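Local coordinates for phosphatidylinositide phosphatase SAC2 (Homo sapiens, PDB 4XUU), which mainly removes the 4-phosphate of phosphatidylinositol 4-phosphate, probably serving endocytic recycling, and is represented by its hSac2 domain, a pleckstrin-homology-like module, at residues L78-P90 with K143-L157. Numbering follows the deposited sequence.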
loop_
_atom_site.group_PDB
_atom_site.type_symbol
_atom_site.label_atom_id
_atom_site.label_comp_id
_atom_site.label_asym_id
_atom_site.label_seq_id
_atom_site.Cartn_x
_atom_site.Cartn_y
_atom_site.Cartn_z
ATOM N N LEU A 78 13.901 20.672 0.262
ATOM C CA LEU A 78 12.919 19.770 0.857
ATOM C C LEU A 78 12.164 20.408 2.024
ATOM O O LEU A 78 11.036 20.015 2.320
ATOM C CB LEU A 78 13.558 18.439 1.261
ATOM C CG LEU A 78 13.870 17.443 0.130
ATOM C CD1 LEU A 78 14.781 16.340 0.634
ATOM C CD2 LEU A 78 12.611 16.848 -0.479
ATOM N N GLU A 79 12.780 21.396 2.679
ATOM C CA GLU A 79 12.109 22.156 3.735
ATOM C C GLU A 79 10.807 22.787 3.254
ATOM O O GLU A 79 9.853 22.914 4.024
ATOM C CB GLU A 79 13.008 23.261 4.290
ATOM C CG GLU A 79 13.915 22.835 5.428
ATOM C CD GLU A 79 15.347 22.603 4.978
ATOM O OE1 GLU A 79 15.552 22.044 3.876
ATOM O OE2 GLU A 79 16.270 22.984 5.731
ATOM N N ASN A 80 10.783 23.179 1.980
ATOM C CA ASN A 80 9.656 23.903 1.402
ATOM C C ASN A 80 8.559 23.019 0.817
ATOM O O ASN A 80 7.491 23.518 0.455
ATOM C CB ASN A 80 10.144 24.903 0.348
ATOM C CG ASN A 80 10.949 26.041 0.949
ATOM O OD1 ASN A 80 11.906 26.515 0.343
ATOM N ND2 ASN A 80 10.566 26.484 2.143
ATOM N N LEU A 81 8.825 21.716 0.720
ATOM C CA LEU A 81 7.818 20.750 0.289
ATOM C C LEU A 81 6.839 20.486 1.431
ATOM O O LEU A 81 7.171 19.791 2.387
ATOM C CB LEU A 81 8.479 19.446 -0.181
ATOM C CG LEU A 81 7.578 18.351 -0.777
ATOM C CD1 LEU A 81 6.745 18.873 -1.941
ATOM C CD2 LEU A 81 8.403 17.160 -1.206
ATOM N N GLU A 82 5.634 21.044 1.318
ATOM C CA GLU A 82 4.653 21.047 2.410
ATOM C C GLU A 82 3.957 19.704 2.610
ATOM O O GLU A 82 3.905 19.187 3.726
ATOM C CB GLU A 82 3.589 22.128 2.191
ATOM C CG GLU A 82 4.119 23.544 1.997
ATOM C CD GLU A 82 3.005 24.554 1.736
ATOM O OE1 GLU A 82 1.931 24.149 1.226
ATOM O OE2 GLU A 82 3.200 25.754 2.041
ATOM N N LYS A 83 3.409 19.158 1.526
ATOM C CA LYS A 83 2.598 17.946 1.577
ATOM C C LYS A 83 2.469 17.320 0.195
ATOM O O LYS A 83 2.751 17.967 -0.816
ATOM C CB LYS A 83 1.207 18.245 2.153
ATOM C CG LYS A 83 0.419 19.295 1.387
ATOM C CD LYS A 83 -0.950 19.529 1.991
ATOM C CE LYS A 83 -1.748 20.492 1.128
ATOM N NZ LYS A 83 -3.152 20.638 1.595
ATOM N N ILE A 84 2.053 16.056 0.163
ATOM C CA ILE A 84 1.760 15.365 -1.086
ATOM C C ILE A 84 0.323 14.848 -1.078
ATOM O O ILE A 84 -0.122 14.241 -0.104
ATOM C CB ILE A 84 2.744 14.188 -1.342
ATOM C CG1 ILE A 84 4.191 14.693 -1.391
ATOM C CG2 ILE A 84 2.393 13.466 -2.636
ATOM C CD1 ILE A 84 5.233 13.599 -1.411
ATOM N N GLU A 85 -0.394 15.091 -2.170
ATOM C CA GLU A 85 -1.739 14.549 -2.343
ATOM C C GLU A 85 -1.760 13.544 -3.485
ATOM O O GLU A 85 -1.182 13.800 -4.541
ATOM C CB GLU A 85 -2.732 15.668 -2.631
ATOM C CG GLU A 85 -2.898 16.670 -1.508
ATOM C CD GLU A 85 -3.894 17.749 -1.856
ATOM O OE1 GLU A 85 -3.870 18.241 -3.006
ATOM O OE2 GLU A 85 -4.709 18.107 -0.978
ATOM N N ILE A 86 -2.409 12.402 -3.272
ATOM C CA ILE A 86 -2.548 11.386 -4.317
ATOM C C ILE A 86 -4.008 10.967 -4.509
ATOM O O ILE A 86 -4.632 10.393 -3.609
ATOM C CB ILE A 86 -1.661 10.137 -4.057
ATOM C CG1 ILE A 86 -0.175 10.512 -4.104
ATOM C CG2 ILE A 86 -1.956 9.042 -5.084
ATOM C CD1 ILE A 86 0.772 9.398 -3.690
ATOM N N GLY A 87 -4.543 11.251 -5.690
ATOM C CA GLY A 87 -5.915 10.886 -6.010
ATOM C C GLY A 87 -6.214 10.935 -7.492
ATOM O O GLY A 87 -5.322 11.212 -8.295
ATOM N N PRO A 88 -7.480 10.665 -7.866
ATOM C CA PRO A 88 -7.902 10.713 -9.265
ATOM C C PRO A 88 -7.660 12.084 -9.890
ATOM O O PRO A 88 -7.840 13.109 -9.224
ATOM C CB PRO A 88 -9.403 10.421 -9.186
ATOM C CG PRO A 88 -9.575 9.677 -7.915
ATOM C CD PRO A 88 -8.591 10.283 -6.975
ATOM N N GLU A 89 -7.251 12.084 -11.155
ATOM C CA GLU A 89 -6.963 13.312 -11.907
ATOM C C GLU A 89 -8.116 14.323 -11.897
ATOM O O GLU A 89 -9.287 13.937 -11.988
ATOM C CB GLU A 89 -6.559 12.990 -13.353
ATOM C CG GLU A 89 -7.481 12.015 -14.074
ATOM C CD GLU A 89 -7.537 12.239 -15.575
ATOM O OE1 GLU A 89 -8.287 11.502 -16.254
ATOM O OE2 GLU A 89 -6.852 13.155 -16.081
ATOM N N PRO A 90 -7.781 15.622 -11.773
ATOM C CA PRO A 90 -8.786 16.686 -11.829
ATOM C C PRO A 90 -9.314 16.919 -13.247
ATOM O O PRO A 90 -8.893 17.865 -13.922
ATOM C CB PRO A 90 -8.022 17.918 -11.322
ATOM C CG PRO A 90 -6.591 17.631 -11.625
ATOM C CD PRO A 90 -6.439 16.148 -11.445
ATOM N N LYS A 143 12.928 13.499 3.669
ATOM C CA LYS A 143 12.627 14.679 4.465
ATOM C C LYS A 143 12.618 14.367 5.963
ATOM O O LYS A 143 13.037 15.190 6.781
ATOM C CB LYS A 143 11.293 15.289 4.044
ATOM C CG LYS A 143 11.219 16.758 4.351
ATOM C CD LYS A 143 9.849 17.327 4.147
ATOM C CE LYS A 143 9.727 18.617 4.920
ATOM N NZ LYS A 143 8.812 19.548 4.236
ATOM N N GLN A 144 12.141 13.174 6.313
ATOM C CA GLN A 144 12.160 12.708 7.696
ATOM C C GLN A 144 13.585 12.510 8.213
ATOM O O GLN A 144 13.851 12.712 9.397
ATOM C CB GLN A 144 11.348 11.422 7.845
ATOM C CG GLN A 144 9.837 11.648 7.832
ATOM C CD GLN A 144 9.022 10.364 7.950
ATOM O OE1 GLN A 144 7.793 10.410 8.017
ATOM N NE2 GLN A 144 9.699 9.218 7.974
ATOM N N ALA A 145 14.493 12.129 7.316
ATOM C CA ALA A 145 15.905 11.960 7.652
ATOM C C ALA A 145 16.575 13.279 8.037
ATOM O O ALA A 145 17.485 13.298 8.869
ATOM C CB ALA A 145 16.649 11.305 6.499
HETATM N N MSE A 146 16.123 14.377 7.439
HETATM C CA MSE A 146 16.686 15.688 7.745
HETATM C C MSE A 146 15.993 16.370 8.935
HETATM O O MSE A 146 16.342 17.492 9.307
HETATM C CB MSE A 146 16.728 16.579 6.497
HETATM C CG MSE A 146 15.487 17.395 6.235
HETATM SE SE MSE A 146 15.335 17.875 4.358
HETATM C CE MSE A 146 16.915 18.977 4.156
ATOM N N GLY A 147 15.025 15.677 9.535
ATOM C CA GLY A 147 14.434 16.116 10.797
ATOM C C GLY A 147 12.971 16.512 10.781
ATOM O O GLY A 147 12.341 16.585 11.832
ATOM N N SER A 148 12.422 16.771 9.599
ATOM C CA SER A 148 11.047 17.244 9.496
ATOM C C SER A 148 10.076 16.112 9.152
ATOM O O SER A 148 10.407 14.933 9.298
ATOM C CB SER A 148 10.955 18.377 8.476
ATOM O OG SER A 148 9.780 19.138 8.683
ATOM N N ASP A 149 8.873 16.473 8.715
ATOM C CA ASP A 149 7.883 15.490 8.305
ATOM C C ASP A 149 7.221 15.891 6.986
ATOM O O ASP A 149 7.312 17.043 6.557
ATOM C CB ASP A 149 6.837 15.288 9.405
ATOM C CG ASP A 149 6.205 13.901 9.371
ATOM O OD1 ASP A 149 6.511 13.103 8.457
ATOM O OD2 ASP A 149 5.391 13.605 10.267
ATOM N N LEU A 150 6.572 14.929 6.340
ATOM C CA LEU A 150 5.887 15.176 5.083
ATOM C C LEU A 150 4.626 14.334 5.008
ATOM O O LEU A 150 4.707 13.120 4.822
ATOM C CB LEU A 150 6.805 14.858 3.897
ATOM C CG LEU A 150 6.250 15.158 2.501
ATOM C CD1 LEU A 150 6.038 16.655 2.317
ATOM C CD2 LEU A 150 7.176 14.617 1.439
ATOM N N PRO A 151 3.452 14.970 5.162
ATOM C CA PRO A 151 2.205 14.212 5.064
ATOM C C PRO A 151 1.891 13.764 3.631
ATOM O O PRO A 151 1.955 14.569 2.699
ATOM C CB PRO A 151 1.147 15.196 5.579
ATOM C CG PRO A 151 1.744 16.538 5.420
ATOM C CD PRO A 151 3.224 16.373 5.560
ATOM N N ILE A 152 1.588 12.478 3.470
ATOM C CA ILE A 152 1.056 11.952 2.216
ATOM C C ILE A 152 -0.445 11.716 2.391
ATOM O O ILE A 152 -0.864 10.923 3.240
ATOM C CB ILE A 152 1.745 10.638 1.781
ATOM C CG1 ILE A 152 3.270 10.795 1.780
ATOM C CG2 ILE A 152 1.249 10.209 0.400
ATOM C CD1 ILE A 152 4.032 9.481 1.710
ATOM N N ILE A 153 -1.241 12.412 1.580
ATOM C CA ILE A 153 -2.694 12.427 1.722
ATOM C C ILE A 153 -3.403 11.747 0.548
ATOM O O ILE A 153 -3.171 12.093 -0.609
ATOM C CB ILE A 153 -3.224 13.880 1.887
ATOM C CG1 ILE A 153 -2.443 14.615 2.983
ATOM C CG2 ILE A 153 -4.720 13.880 2.185
ATOM C CD1 ILE A 153 -2.639 16.110 3.000
ATOM N N GLU A 154 -4.260 10.777 0.859
ATOM C CA GLU A 154 -5.148 10.177 -0.131
ATOM C C GLU A 154 -6.485 10.906 -0.082
ATOM O O GLU A 154 -7.213 10.816 0.912
ATOM C CB GLU A 154 -5.374 8.689 0.148
ATOM C CG GLU A 154 -4.126 7.813 0.217
ATOM C CD GLU A 154 -4.446 6.383 0.663
ATOM O OE1 GLU A 154 -5.461 5.820 0.188
ATOM O OE2 GLU A 154 -3.687 5.822 1.487
ATOM N N LYS A 155 -6.797 11.637 -1.149
ATOM C CA LYS A 155 -8.070 12.354 -1.271
ATOM C C LYS A 155 -8.342 12.729 -2.723
ATOM O O LYS A 155 -7.501 12.510 -3.592
ATOM C CB LYS A 155 -8.100 13.603 -0.373
ATOM C CG LYS A 155 -7.129 14.717 -0.761
ATOM C CD LYS A 155 -7.221 15.904 0.201
ATOM C CE LYS A 155 -8.416 16.812 -0.099
ATOM N NZ LYS A 155 -8.203 17.671 -1.301
ATOM N N LYS A 156 -9.522 13.288 -2.980
ATOM C CA LYS A 156 -9.846 13.810 -4.303
ATOM C C LYS A 156 -9.029 15.069 -4.574
ATOM O O LYS A 156 -8.780 15.866 -3.666
ATOM C CB LYS A 156 -11.342 14.102 -4.426
ATOM C CG LYS A 156 -12.241 12.873 -4.294
ATOM C CD LYS A 156 -12.229 12.009 -5.552
ATOM C CE LYS A 156 -12.921 10.669 -5.316
ATOM N NZ LYS A 156 -14.395 10.799 -5.113
ATOM N N LEU A 157 -8.599 15.230 -5.821
ATOM C CA LEU A 157 -7.818 16.393 -6.218
ATOM C C LEU A 157 -8.741 17.505 -6.705
ATOM O O LEU A 157 -9.712 17.254 -7.425
ATOM C CB LEU A 157 -6.784 16.019 -7.289
ATOM C CG LEU A 157 -5.734 14.954 -6.927
ATOM C CD1 LEU A 157 -4.865 14.607 -8.132
ATOM C CD2 LEU A 157 -4.856 15.379 -5.748
#
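L78 packs its CB against the selenium of M146, a selenomethionine, at 3.6 Å, while its carbonyl receives the ammonium of K143 within the carbonyl plane (NZ to L78 O, 3.0 Å). NZ also lies close to L81 O, a bond modelled too short to be taken at face value; a long, flexible lysine suits this reach from the helix end to the turn at 78-80 and the start of strand 81-88. With an alanine here the L78 carbonyl would lose its ammonium donor, keeping L81 N, and the turn would probably be less firmly tied to helix 129-145. L81 also offers its branched CG to CD1 of L150. The latter leucine has CG anti to its nitrogen (chi1 -176°), which carries its other methyl, CD2, to 3.6 Å from CD1 of I84. Past K83, whose CB rests on the P151 ring, the strands run parallel: I84 N bonds P151 O (2.9 Å), I153 N bonds I84 O, and I86 N bonds I153 O (2.8 Å). Isoleucines suit I84, I86 and I152: their branching favours extended strands, and their apolar side chains pack under helix 129-145. E85, on the other face, forms a salt bridge from OE2 to K155 NZ (3.5 Å), while OE1 bonds H104. A side chain at G87 would probably run into K155 O, which fits glycine; beyond it, L157 lays CD1 against P90 CD (4.0 Å). Strand 152-154 thus extends the pleckstrin-homology-like sheet, and its antiparallel pairing continues that sheet into the second subunit.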